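Local coordinates for protein Bug27 (Bordetella pertussis, PDB 2QPQ) that probably binds a small solute in the periplasm, as a Venus-flytrap solute-binding protein of the Bug family, at residues 31-36 with 248-253; 71-76 with 226-231; 93-98 with 276-281; 99-104 with 269-274; 200-205 with 222-227. All coordinates share one frame; numbering follows the deposited sequence.

Contact 1: 31-36 with 248-253; sequences NYLTES and DGIAKV
Helix 21-35 and helix 240-254 cross steeply in an alpha/beta domain of the Venus-flytrap fold, their C-terminal turns meeting through Tyr32 and Leu33 on one helix and Gly249, Ile250 and Val253 on the other. The axes of segments 31-35 and 248-253 pass 9.6 Å apart with their directions 117° apart, and the contact is wholly apolar. Val253 has the largest share: both its methyls pack on Tyr32 CB, CG2 at 3.6 Å and CG1 at 3.7 Å. Tyr32 touches with this CB and the near part of its ring; chi1 (-65°) sets CG beside the backbone N, anti to the carbonyl carbon. The end of the ring leads away from the contact, and the side chain also touches Arg256, Asp258 and Val259. One face of that ring is covered within its own helix by Asn31 OD1, over the ring centre.

Leu33 reaches across with its branched end. Its CD1 sits 4.0 Å from Val253 CG2 and equally near Gly249 C, where glycine has no side chain. Both leucine methyls, CD1 and CD2, also approach Ile250 CG1 at 4.1 Å. Ile250 in turn lies on Ile97 and Val99 of strand 93-109, which sets helix 240-254 on the sheet. The contact is thus helix-to-helix packing beside the sheet, part of the alpha/beta Venus-flytrap fold of this family.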
# COMPACT_ATOMS: atom_id res chain seq x y z
N ASN A 31 0.63 3.30 -20.05
CA ASN A 31 -0.27 3.74 -21.11
C ASN A 31 -0.02 5.16 -21.61
O ASN A 31 0.09 5.37 -22.81
CB ASN A 31 -1.74 3.59 -20.66
CG ASN A 31 -2.77 4.03 -21.74
OD1 ASN A 31 -3.49 5.04 -21.58
ND2 ASN A 31 -2.82 3.27 -22.85
N TYR A 32 0.01 6.13 -20.71
CA TYR A 32 0.23 7.52 -21.08
C TYR A 32 1.70 7.89 -21.32
O TYR A 32 1.98 8.83 -22.06
CB TYR A 32 -0.37 8.44 -20.03
CG TYR A 32 -1.86 8.35 -19.95
CD1 TYR A 32 -2.66 8.86 -20.96
CD2 TYR A 32 -2.48 7.73 -18.87
CE1 TYR A 32 -4.05 8.77 -20.91
CE2 TYR A 32 -3.87 7.63 -18.79
CZ TYR A 32 -4.65 8.16 -19.82
OH TYR A 32 -6.02 8.06 -19.76
N LEU A 33 2.60 7.15 -20.70
CA LEU A 33 4.04 7.32 -20.88
C LEU A 33 4.42 6.84 -22.28
O LEU A 33 5.25 7.47 -22.92
CB LEU A 33 4.80 6.52 -19.82
CG LEU A 33 5.95 7.14 -19.04
CD1 LEU A 33 5.64 8.54 -18.51
CD2 LEU A 33 6.38 6.20 -17.90
N THR A 34 3.83 5.72 -22.73
CA THR A 34 4.02 5.22 -24.10
C THR A 34 3.63 6.29 -25.13
O THR A 34 4.37 6.57 -26.07
CB THR A 34 3.22 3.91 -24.34
OG1 THR A 34 3.80 2.84 -23.57
CG2 THR A 34 3.23 3.51 -25.83
N GLU A 35 2.46 6.89 -24.91
CA GLU A 35 1.97 8.01 -25.70
C GLU A 35 2.98 9.15 -25.75
O GLU A 35 3.53 9.46 -26.82
CB GLU A 35 0.63 8.50 -25.15
CG GLU A 35 -0.51 7.50 -25.27
CD GLU A 35 -1.87 8.10 -24.89
OE1 GLU A 35 -1.94 9.36 -24.76
OE2 GLU A 35 -2.85 7.32 -24.73
N SER A 36 3.26 9.78 -24.60
CA SER A 36 4.34 10.75 -24.51
C SER A 36 5.69 10.06 -24.71
O SER A 36 5.75 8.83 -24.76
CB SER A 36 4.29 11.47 -23.16
OG SER A 36 3.48 12.61 -23.27
N ASP A 248 9.61 13.98 -14.17
CA ASP A 248 8.91 15.06 -14.90
C ASP A 248 7.82 14.42 -15.79
O ASP A 248 6.65 14.84 -15.80
CB ASP A 248 9.94 15.91 -15.71
CG ASP A 248 10.76 16.86 -14.83
OD1 ASP A 248 10.43 17.00 -13.62
OD2 ASP A 248 11.74 17.48 -15.35
N GLY A 249 8.20 13.35 -16.48
CA GLY A 249 7.31 12.66 -17.40
C GLY A 249 6.12 12.04 -16.69
O GLY A 249 4.96 12.21 -17.12
N ILE A 250 6.40 11.36 -15.58
CA ILE A 250 5.34 10.68 -14.83
C ILE A 250 4.42 11.70 -14.15
O ILE A 250 3.22 11.49 -14.11
CB ILE A 250 5.91 9.65 -13.81
CG1 ILE A 250 6.72 8.55 -14.57
CG2 ILE A 250 4.81 9.00 -13.04
CD1 ILE A 250 7.76 7.82 -13.77
N ALA A 251 4.98 12.79 -13.65
CA ALA A 251 4.18 13.83 -12.98
C ALA A 251 3.22 14.46 -13.99
O ALA A 251 2.07 14.76 -13.65
CB ALA A 251 5.09 14.88 -12.35
N LYS A 252 3.67 14.61 -15.24
CA LYS A 252 2.81 15.09 -16.31
C LYS A 252 1.61 14.16 -16.58
O LYS A 252 0.49 14.64 -16.74
CB LYS A 252 3.61 15.35 -17.60
CG LYS A 252 4.21 16.76 -17.62
CD LYS A 252 5.41 16.89 -18.55
CE LYS A 252 6.13 18.25 -18.38
NZ LYS A 252 7.55 18.27 -18.97
N VAL A 253 1.84 12.85 -16.58
CA VAL A 253 0.76 11.87 -16.61
C VAL A 253 -0.20 12.02 -15.44
O VAL A 253 -1.42 12.04 -15.63
CB VAL A 253 1.27 10.40 -16.65
CG1 VAL A 253 0.09 9.42 -16.54
CG2 VAL A 253 2.03 10.14 -17.92

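Contact 2: 71-76 with 226-231; sequences VNSSFA and LNQWHG
Ser73 sits against the indole of Trp229, its CA 3.6 Å from the centroid of the six-membered ring and almost on the ring normal, a CH-pi contact. Ser73 OG lies over the five-membered ring, about equally far from its five atoms, and accepts the backbone N-H of Trp229 at 3.1 Å. It also donates to a water at 2.5 Å, which passes a hydrogen bond to Asn227 O. Ala76 CB approaches Trp229 CZ2 obliquely at 3.7 Å, whereas Val71 CG2 meets the indole at its edge.

The backbones hold these groups in register. Val71 and Gly231 form an antiparallel hydrogen-bonded pair: Val71 N to Gly231 O is 2.7 Å and nearly straight (177°), and Gly231 N returns to Val71 O at 2.9 Å. Asn72 and His230 are the adjoining non-hydrogen-bonded pair. Farther out, Asp285 accepts the indole N-H, Phe278 meets the indole edge-to-face, and Gln228 binds Gln142 and a citrate probably from the crystallisation liquor, which may still mark a pocket. The buried serine hydroxyl is thus satisfied twice, as acceptor from Trp229 N and as donor to water, where strand 67-72 gives way to helix 74-81.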
# COMPACT_ATOMS: atom_id res chain seq x y z
N VAL A 71 6.26 0.07 -6.85
CA VAL A 71 6.19 -0.37 -5.45
C VAL A 71 4.97 0.20 -4.73
O VAL A 71 4.42 1.25 -5.09
CB VAL A 71 7.51 -0.01 -4.63
CG1 VAL A 71 8.73 -0.76 -5.20
CG2 VAL A 71 7.82 1.57 -4.61
N ASN A 72 4.61 -0.47 -3.65
CA ASN A 72 3.81 0.17 -2.64
C ASN A 72 4.52 0.03 -1.29
O ASN A 72 5.63 -0.49 -1.22
CB ASN A 72 2.38 -0.38 -2.62
CG ASN A 72 2.33 -1.87 -2.36
OD1 ASN A 72 1.93 -2.66 -3.22
ND2 ASN A 72 2.70 -2.26 -1.17
N SER A 73 3.88 0.51 -0.23
CA SER A 73 4.43 0.44 1.14
C SER A 73 4.99 -0.92 1.56
O SER A 73 5.94 -0.97 2.34
CB SER A 73 3.39 0.93 2.15
OG SER A 73 3.22 2.31 1.97
N SER A 74 4.43 -2.00 1.02
CA SER A 74 4.96 -3.36 1.20
C SER A 74 6.47 -3.39 1.04
O SER A 74 7.16 -4.08 1.78
CB SER A 74 4.33 -4.34 0.20
OG SER A 74 2.92 -4.53 0.42
N PHE A 75 6.99 -2.65 0.05
CA PHE A 75 8.45 -2.57 -0.15
C PHE A 75 9.16 -2.16 1.16
O PHE A 75 10.26 -2.65 1.48
CB PHE A 75 8.77 -1.58 -1.30
CG PHE A 75 10.25 -1.39 -1.55
CD1 PHE A 75 10.91 -2.18 -2.50
CD2 PHE A 75 10.99 -0.46 -0.81
CE1 PHE A 75 12.32 -2.00 -2.76
CE2 PHE A 75 12.41 -0.30 -1.03
CZ PHE A 75 13.03 -1.07 -2.06
N ALA A 76 8.57 -1.22 1.89
CA ALA A 76 9.19 -0.77 3.16
C ALA A 76 8.96 -1.76 4.31
O ALA A 76 9.68 -1.70 5.31
CB ALA A 76 8.73 0.63 3.53
N LEU A 226 -1.32 4.94 9.00
CA LEU A 226 -0.64 4.00 8.12
C LEU A 226 -1.22 4.09 6.72
O LEU A 226 -2.06 3.27 6.31
CB LEU A 226 -0.68 2.57 8.69
CG LEU A 226 0.01 1.39 7.94
CD1 LEU A 226 1.19 1.76 7.09
CD2 LEU A 226 0.38 0.25 8.88
N ASN A 227 -0.77 5.11 5.99
CA ASN A 227 -1.20 5.35 4.63
C ASN A 227 -0.26 4.67 3.62
O ASN A 227 0.94 4.88 3.66
CB ASN A 227 -1.27 6.88 4.41
CG ASN A 227 -2.37 7.30 3.46
OD1 ASN A 227 -2.96 6.48 2.75
ND2 ASN A 227 -2.60 8.60 3.38
N GLN A 228 -0.82 3.87 2.72
CA GLN A 228 -0.00 3.16 1.74
C GLN A 228 0.29 4.05 0.53
O GLN A 228 -0.60 4.54 -0.11
CB GLN A 228 -0.71 1.90 1.29
CG GLN A 228 -0.04 1.07 0.19
CD GLN A 228 -0.75 -0.26 0.05
OE1 GLN A 228 -0.96 -0.94 1.03
NE2 GLN A 228 -1.18 -0.60 -1.15
N TRP A 229 1.56 4.20 0.23
CA TRP A 229 2.04 4.92 -0.97
C TRP A 229 2.30 3.94 -2.08
O TRP A 229 2.40 2.71 -1.85
CB TRP A 229 3.30 5.76 -0.66
CG TRP A 229 4.36 5.14 0.26
CD1 TRP A 229 4.60 5.48 1.57
CD2 TRP A 229 5.38 4.17 -0.08
NE1 TRP A 229 5.65 4.76 2.06
CE2 TRP A 229 6.15 3.95 1.08
CE3 TRP A 229 5.69 3.43 -1.24
CZ2 TRP A 229 7.26 3.04 1.13
CZ3 TRP A 229 6.79 2.50 -1.18
CH2 TRP A 229 7.54 2.32 0.02
N HIS A 230 2.43 4.49 -3.28
CA HIS A 230 2.55 3.74 -4.52
C HIS A 230 3.44 4.59 -5.39
O HIS A 230 3.13 5.75 -5.66
CB HIS A 230 1.21 3.57 -5.24
CG HIS A 230 0.15 2.92 -4.41
ND1 HIS A 230 -0.59 3.62 -3.48
CD2 HIS A 230 -0.31 1.64 -4.38
CE1 HIS A 230 -1.43 2.78 -2.88
NE2 HIS A 230 -1.29 1.59 -3.42
N GLY A 231 4.56 4.03 -5.83
CA GLY A 231 5.45 4.82 -6.63
C GLY A 231 6.42 3.98 -7.37
O GLY A 231 6.28 2.74 -7.42
O HOH W 1 3.32 3.43 4.25

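Contact 3: 93-98 with 276-281; sequences FAAVIN and EVFQKM
A side-chain amide stands in for a strand partner here: Gln279 of helix 275-296 reaches to strand 93-109, and its OE1 takes the backbone N-H of Ala95 at 2.8 Å. The donor lies nearly along the C=O axis (167°), although the angle at the hydrogen is only 135°. The chain of Gln279 leaves with CG anti to the backbone N and bends at chi2 (65°), which turns its CD back toward the strand. Its NE2 is held by Glu283, one turn farther along the helix.

Beside this polar link the helix lies close to the strand, the axes of segments 93-98 and 276-281 being 6.7 Å apart. Ala95 CB points toward the helix, 3.3 Å from Gln279 N and 3.6 Å from Phe278 CD2. The Phe278 ring lies against Ile97 and Asn98: Asn98 CB rests over one face, 3.8 Å from the centroid, in a CH-pi contact, and the ring's CE2 lies 3.3 Å from Ile97 O. Val96 and Ile97 form a classic beta bulge opposite Leu232. The Asn98 amide serves other elements, OD1 accepting from His230 N and ND2 donating to Asp273.

The chemistry is divided: one amide oxygen satisfies a backbone N-H on the buried strand, and an aromatic ring with small aliphatic groups fills the adjoining interface.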
# COMPACT_ATOMS: atom_id res chain seq x y z
N PHE A 93 18.28 0.97 -4.41
CA PHE A 93 17.15 1.62 -5.06
C PHE A 93 17.18 3.11 -4.78
O PHE A 93 17.62 3.54 -3.69
CB PHE A 93 15.82 1.02 -4.57
CG PHE A 93 15.73 -0.47 -4.76
CD1 PHE A 93 15.29 -1.01 -5.97
CD2 PHE A 93 16.12 -1.33 -3.75
CE1 PHE A 93 15.25 -2.41 -6.16
CE2 PHE A 93 16.07 -2.72 -3.94
CZ PHE A 93 15.64 -3.23 -5.14
N ALA A 94 16.67 3.89 -5.74
CA ALA A 94 16.54 5.34 -5.62
C ALA A 94 15.13 5.69 -6.09
O ALA A 94 14.63 5.20 -7.12
CB ALA A 94 17.56 6.03 -6.50
N ALA A 95 14.50 6.55 -5.33
CA ALA A 95 13.11 6.90 -5.58
C ALA A 95 12.97 7.88 -6.73
O ALA A 95 13.82 8.75 -6.94
CB ALA A 95 12.50 7.52 -4.32
N VAL A 96 11.88 7.74 -7.48
CA VAL A 96 11.56 8.66 -8.58
C VAL A 96 10.34 9.49 -8.25
O VAL A 96 10.38 10.74 -8.23
CB VAL A 96 11.31 7.89 -9.89
CG1 VAL A 96 10.86 8.87 -11.00
CG2 VAL A 96 12.63 7.16 -10.28
N ILE A 97 9.25 8.79 -7.94
CA ILE A 97 7.99 9.51 -7.70
C ILE A 97 7.02 8.65 -6.91
O ILE A 97 6.92 7.46 -7.18
CB ILE A 97 7.31 10.00 -9.04
CG1 ILE A 97 6.04 10.83 -8.78
CG2 ILE A 97 6.99 8.80 -10.01
CD1 ILE A 97 5.52 11.57 -10.08
N ASN A 98 6.35 9.28 -5.94
CA ASN A 98 5.16 8.70 -5.32
C ASN A 98 3.94 9.32 -5.93
O ASN A 98 3.77 10.55 -5.85
CB ASN A 98 5.17 8.98 -3.82
CG ASN A 98 3.91 8.52 -3.15
OD1 ASN A 98 3.38 7.46 -3.48
ND2 ASN A 98 3.41 9.32 -2.19
N GLU A 276 13.73 13.14 -3.95
CA GLU A 276 14.21 13.36 -2.59
C GLU A 276 13.18 13.05 -1.51
O GLU A 276 13.48 12.31 -0.54
CB GLU A 276 14.75 14.79 -2.43
CG GLU A 276 15.30 15.10 -1.04
CD GLU A 276 16.16 16.35 -0.99
OE1 GLU A 276 16.19 17.13 -1.98
OE2 GLU A 276 16.81 16.55 0.08
N VAL A 277 11.97 13.60 -1.66
CA VAL A 277 10.94 13.40 -0.66
C VAL A 277 10.56 11.91 -0.59
O VAL A 277 10.42 11.32 0.54
CB VAL A 277 9.66 14.22 -0.98
CG1 VAL A 277 8.52 13.79 -0.01
CG2 VAL A 277 9.95 15.74 -0.85
N PHE A 278 10.39 11.29 -1.76
CA PHE A 278 9.91 9.92 -1.78
C PHE A 278 11.01 9.01 -1.18
O PHE A 278 10.71 8.08 -0.42
CB PHE A 278 9.46 9.49 -3.22
CG PHE A 278 8.84 8.10 -3.30
CD1 PHE A 278 8.14 7.55 -2.20
CD2 PHE A 278 8.89 7.37 -4.48
CE1 PHE A 278 7.56 6.30 -2.28
CE2 PHE A 278 8.30 6.10 -4.56
CZ PHE A 278 7.64 5.57 -3.44
N GLN A 279 12.26 9.26 -1.55
CA GLN A 279 13.38 8.50 -0.98
C GLN A 279 13.39 8.57 0.54
O GLN A 279 13.59 7.55 1.23
CB GLN A 279 14.75 8.96 -1.52
CG GLN A 279 15.94 8.08 -1.02
CD GLN A 279 15.84 6.66 -1.53
OE1 GLN A 279 15.37 6.45 -2.63
NE2 GLN A 279 16.22 5.69 -0.72
N LYS A 280 13.19 9.78 1.07
CA LYS A 280 13.10 9.92 2.52
C LYS A 280 11.94 9.10 3.11
O LYS A 280 12.10 8.46 4.15
CB LYS A 280 13.01 11.40 2.89
CG LYS A 280 13.17 11.73 4.41
CD LYS A 280 14.59 11.50 4.93
CE LYS A 280 14.69 11.92 6.42
NZ LYS A 280 15.77 11.16 7.11
N MET A 281 10.77 9.14 2.46
CA MET A 281 9.60 8.39 2.92
C MET A 281 9.89 6.90 2.94
O MET A 281 9.55 6.22 3.90
CB MET A 281 8.40 8.62 1.99
CG MET A 281 8.06 10.07 1.64
SD MET A 281 6.62 10.21 0.56
CE MET A 281 5.61 8.86 1.30

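Contact 4: 99-104 with 269-274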
# COMPACT_ATOMS: atom_id res chain seq x y z
N VAL A 99 3.08 8.48 -6.53
CA VAL A 99 1.93 8.95 -7.33
C VAL A 99 0.54 8.90 -6.64
O VAL A 99 -0.42 9.54 -7.09
CB VAL A 99 1.87 8.24 -8.70
CG1 VAL A 99 3.18 8.40 -9.49
CG2 VAL A 99 1.58 6.73 -8.53
N ALA A 100 0.42 8.15 -5.55
CA ALA A 100 -0.88 7.97 -4.90
C ALA A 100 -0.75 7.35 -3.53
O ALA A 100 0.08 6.43 -3.30
CB ALA A 100 -1.78 7.07 -5.73
N TYR A 101 -1.62 7.79 -2.65
CA TYR A 101 -1.82 7.12 -1.37
C TYR A 101 -3.16 6.42 -1.41
O TYR A 101 -4.06 6.82 -2.16
CB TYR A 101 -1.84 8.13 -0.24
CG TYR A 101 -0.51 8.76 0.09
CD1 TYR A 101 0.38 8.15 0.96
CD2 TYR A 101 -0.17 10.02 -0.44
CE1 TYR A 101 1.60 8.76 1.28
CE2 TYR A 101 1.03 10.64 -0.14
CZ TYR A 101 1.92 10.00 0.73
OH TYR A 101 3.11 10.61 1.03
N VAL A 102 -3.30 5.36 -0.62
CA VAL A 102 -4.63 4.87 -0.29
C VAL A 102 -4.66 4.46 1.17
O VAL A 102 -3.83 3.63 1.61
CB VAL A 102 -5.17 3.74 -1.25
CG1 VAL A 102 -4.54 2.37 -0.93
CG2 VAL A 102 -6.70 3.61 -1.12
N PRO A 103 -5.62 5.00 1.92
CA PRO A 103 -5.71 4.49 3.28
C PRO A 103 -6.24 3.04 3.31
O PRO A 103 -6.88 2.57 2.36
CB PRO A 103 -6.68 5.46 3.96
CG PRO A 103 -7.56 5.94 2.83
CD PRO A 103 -6.68 6.01 1.63
N SER A 104 -5.94 2.33 4.40
CA SER A 104 -6.71 1.13 4.73
C SER A 104 -7.98 1.46 5.51
O SER A 104 -8.12 2.55 6.07
CB SER A 104 -5.86 0.09 5.49
OG SER A 104 -4.74 -0.27 4.68
N SER A 269 -5.70 8.98 -3.12
CA SER A 269 -5.33 10.35 -2.92
C SER A 269 -4.12 10.56 -3.81
O SER A 269 -3.10 9.88 -3.68
CB SER A 269 -5.01 10.54 -1.44
OG SER A 269 -4.68 11.88 -1.21
N THR A 270 -4.23 11.43 -4.80
CA THR A 270 -3.12 11.59 -5.73
C THR A 270 -1.96 12.29 -5.01
O THR A 270 -2.16 13.03 -4.02
CB THR A 270 -3.56 12.34 -7.01
OG1 THR A 270 -4.22 13.55 -6.61
CG2 THR A 270 -4.58 11.45 -7.76
N ALA A 271 -0.75 11.97 -5.46
CA ALA A 271 0.46 12.49 -4.83
C ALA A 271 1.46 12.75 -5.96
O ALA A 271 1.22 12.32 -7.09
CB ALA A 271 1.03 11.50 -3.84
N SER A 272 2.53 13.48 -5.68
CA SER A 272 3.58 13.67 -6.70
C SER A 272 4.85 13.99 -5.97
O SER A 272 5.60 14.90 -6.36
CB SER A 272 3.24 14.85 -7.66
OG SER A 272 3.03 16.00 -6.84
N ASP A 273 5.10 13.25 -4.89
CA ASP A 273 6.33 13.48 -4.14
C ASP A 273 7.48 13.06 -5.03
O ASP A 273 7.44 11.99 -5.67
CB ASP A 273 6.32 12.67 -2.84
CG ASP A 273 5.04 12.88 -2.06
OD1 ASP A 273 4.73 14.04 -1.74
OD2 ASP A 273 4.30 11.91 -1.85
N GLY A 274 8.51 13.90 -5.06
CA GLY A 274 9.63 13.70 -5.98
C GLY A 274 10.74 12.82 -5.44
O GLY A 274 10.62 12.24 -4.34
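Tyr101 and Ser269 exchange two backbone hydrogen bonds, making an antiparallel hydrogen-bonded pair between strand 93-109 and strand 269-273. Tyr101 N gives to Ser269 O at 2.8 Å, with the donor in the carbonyl plane, and Ser269 N gives to Tyr101 O at 2.9 Å. A third bond runs from Ala271 N to Val99 O, also 2.9 Å, but there the donor stands above the carbonyl plane, 69° out of it. Ala100 and Thr270 between them form the non-hydrogen-bonded pair, where Ala100 CA lies 3.2 Å from Ser269 O in a CA-H...O contact.

The other strand edge of 99-104 is engaged too: Val99 and Val102 bond to the backbones of His230 and Gln228, and the ring nitrogen ND1 of His230 donates to Ala100 O. Thr270 OG1 is satisfied by Gln260, and Ser272 O accepts from Tyr247.

On the face bearing Tyr101 and Ser269, CE2 of the Tyr101 ring meets Ala271 CB obliquely at 3.8 Å. Farther out the Tyr101 and Asp273 side chains cross at about a right angle, ring and carboxylate planes 66° apart, with Tyr101 OH 3.4 Å from Asp273 OD2, whose stronger partner is Asn98. Backbone bonding on both edges thus makes 99-104 an interior strand, while a further backbone bond between Asp273 and Asn98 holds the end of the short partner just ahead of helix 275-296.

Contact 5: 200-205 with 222-227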
# COMPACT_ATOMS: atom_id res chain seq x y z
N ALA A 200 -13.15 2.68 10.68
CA ALA A 200 -12.07 3.67 10.67
C ALA A 200 -11.32 3.58 9.38
O ALA A 200 -11.34 2.52 8.71
CB ALA A 200 -11.11 3.43 11.84
N VAL A 201 -10.65 4.69 9.04
CA VAL A 201 -9.59 4.73 8.05
C VAL A 201 -8.25 4.94 8.74
O VAL A 201 -8.20 5.58 9.80
CB VAL A 201 -9.83 5.80 6.95
CG1 VAL A 201 -11.15 5.52 6.24
CG2 VAL A 201 -9.83 7.22 7.51
N THR A 202 -7.17 4.42 8.15
CA THR A 202 -5.85 4.43 8.79
C THR A 202 -5.01 5.66 8.45
O THR A 202 -3.91 5.80 8.97
CB THR A 202 -4.99 3.20 8.40
OG1 THR A 202 -4.75 3.25 6.98
CG2 THR A 202 -5.71 1.92 8.76
N SER A 203 -5.50 6.54 7.59
CA SER A 203 -4.77 7.78 7.31
C SER A 203 -4.92 8.79 8.46
O SER A 203 -5.70 8.60 9.39
CB SER A 203 -5.23 8.41 6.00
OG SER A 203 -6.64 8.44 5.97
N LYS A 204 -4.11 9.83 8.38
CA LYS A 204 -4.05 10.93 9.35
C LYS A 204 -5.31 11.77 9.29
O LYS A 204 -5.79 12.27 10.32
CB LYS A 204 -2.83 11.78 8.96
CG LYS A 204 -2.12 12.55 10.05
CD LYS A 204 -0.86 13.18 9.44
CE LYS A 204 -1.04 13.45 7.93
NZ LYS A 204 0.26 13.76 7.24
N GLU A 205 -5.87 11.92 8.09
CA GLU A 205 -7.16 12.60 7.91
C GLU A 205 -8.09 11.67 7.14
O GLU A 205 -7.61 10.77 6.45
CB GLU A 205 -6.99 13.95 7.19
CG GLU A 205 -6.07 15.00 7.91
CD GLU A 205 -6.49 15.37 9.37
OE1 GLU A 205 -7.71 15.58 9.63
OE2 GLU A 205 -5.58 15.44 10.26
N ALA A 222 -4.05 8.17 19.49
CA ALA A 222 -3.27 9.33 19.02
C ALA A 222 -1.97 8.93 18.33
O ALA A 222 -1.28 8.00 18.76
CB ALA A 222 -2.98 10.29 20.18
N GLY A 223 -1.64 9.64 17.25
CA GLY A 223 -0.40 9.34 16.54
C GLY A 223 -0.47 8.18 15.54
O GLY A 223 0.48 7.93 14.79
N TYR A 224 -1.60 7.48 15.52
CA TYR A 224 -1.80 6.35 14.59
C TYR A 224 -1.96 6.86 13.16
O TYR A 224 -2.82 7.67 12.89
CB TYR A 224 -3.04 5.55 15.00
CG TYR A 224 -3.28 4.30 14.16
CD1 TYR A 224 -3.65 4.39 12.82
CD2 TYR A 224 -3.10 3.03 14.71
CE1 TYR A 224 -3.85 3.23 12.02
CE2 TYR A 224 -3.33 1.87 13.93
CZ TYR A 224 -3.69 1.98 12.60
OH TYR A 224 -3.90 0.82 11.84
N GLU A 225 -1.12 6.38 12.25
CA GLU A 225 -1.40 6.51 10.83
C GLU A 225 -0.69 5.42 10.06
O GLU A 225 0.41 5.00 10.41
CB GLU A 225 -1.03 7.91 10.29
CG GLU A 225 0.42 8.27 10.42
CD GLU A 225 0.89 9.10 9.23
OE1 GLU A 225 1.12 10.32 9.44
OE2 GLU A 225 1.00 8.55 8.11
N LEU A 226 -1.32 4.94 9.00
CA LEU A 226 -0.64 4.00 8.12
C LEU A 226 -1.22 4.09 6.72
O LEU A 226 -2.06 3.27 6.31
CB LEU A 226 -0.68 2.57 8.69
CG LEU A 226 0.01 1.39 7.94
CD1 LEU A 226 1.19 1.76 7.09
CD2 LEU A 226 0.38 0.25 8.88
N ASN A 227 -0.77 5.11 5.99
CA ASN A 227 -1.20 5.35 4.63
C ASN A 227 -0.26 4.67 3.62
O ASN A 227 0.94 4.88 3.66
CB ASN A 227 -1.27 6.88 4.41
CG ASN A 227 -2.37 7.30 3.46
OD1 ASN A 227 -2.96 6.48 2.75
ND2 ASN A 227 -2.60 8.60 3.38
O HOH W 2 -5.32 7.43 11.99
O HOH W 3 -1.79 9.48 6.71
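Thr202 meets the chain at Leu226 with both its backbone and its hydroxyl. Its carbonyl O takes Leu226 N at 2.7 Å, and its OG1 donates to Leu226 O at 2.8 Å from above the carbonyl plane, 52° out of it. OG1 lies between the backbone N and the carbonyl carbon (chi1 63°), while CG2 stands anti to the carbonyl carbon. The same hydroxyl accepts from Ser104 N, so a single oxygen links the loop just after strand 196-201, strand 93-109 and the segment leading into 227-235. Thr202 CB lies in plane at the edge of the Tyr224 ring, 3.8 Å from CE1, and CG2 approaches Tyr224 OH at 3.7 Å. That phenol hydroxyl is itself bonded to Ala145 O of helix 141-153.

Glu225 brings its CA 3.2 Å from Thr202 O, in a CA-H...O contact beside the main hydrogen bond. The Glu225 and Lys204 side chains lie side by side, pointing the same way. Glu225 OE1 touches Lys204 CD at 3.5 Å, yet the charged ends, NZ and OE1, remain 4.2 Å apart, beyond a salt bridge. A water bridges Ser203 O and Tyr224 O.

The junction thus rests on two hydrogen bonds between buried Thr202 and Leu226. The nearby opposite charges at its outer rim probably add only a modest electrostatic attraction.

Strand 93-109 joins most of these sites: contacts 3 and 4 use its successive parts, with centres about 12 Å apart, and touch through Asn98 and Asp273. Strand 227-235 beside it brings in contact 2, about 9 Å from contact 4 between centres, through Gln228 O to Val102 N and His230 O to Val99 N, both 2.9 Å. Contact 5 shares Leu226 and Asn227 with contact 2 and bonds to contact 4 through Ser104 O and Thr202 N. Contact 1 is peripheral, about 31 Å from contact 5 between centres, but touches contact 3, Ile250 CG2 lying 3.7 Å from Ile97 CG2. The bound citrate lies at contact 2, about 3 Å from the Gln228 side chain, and may mark a pocket.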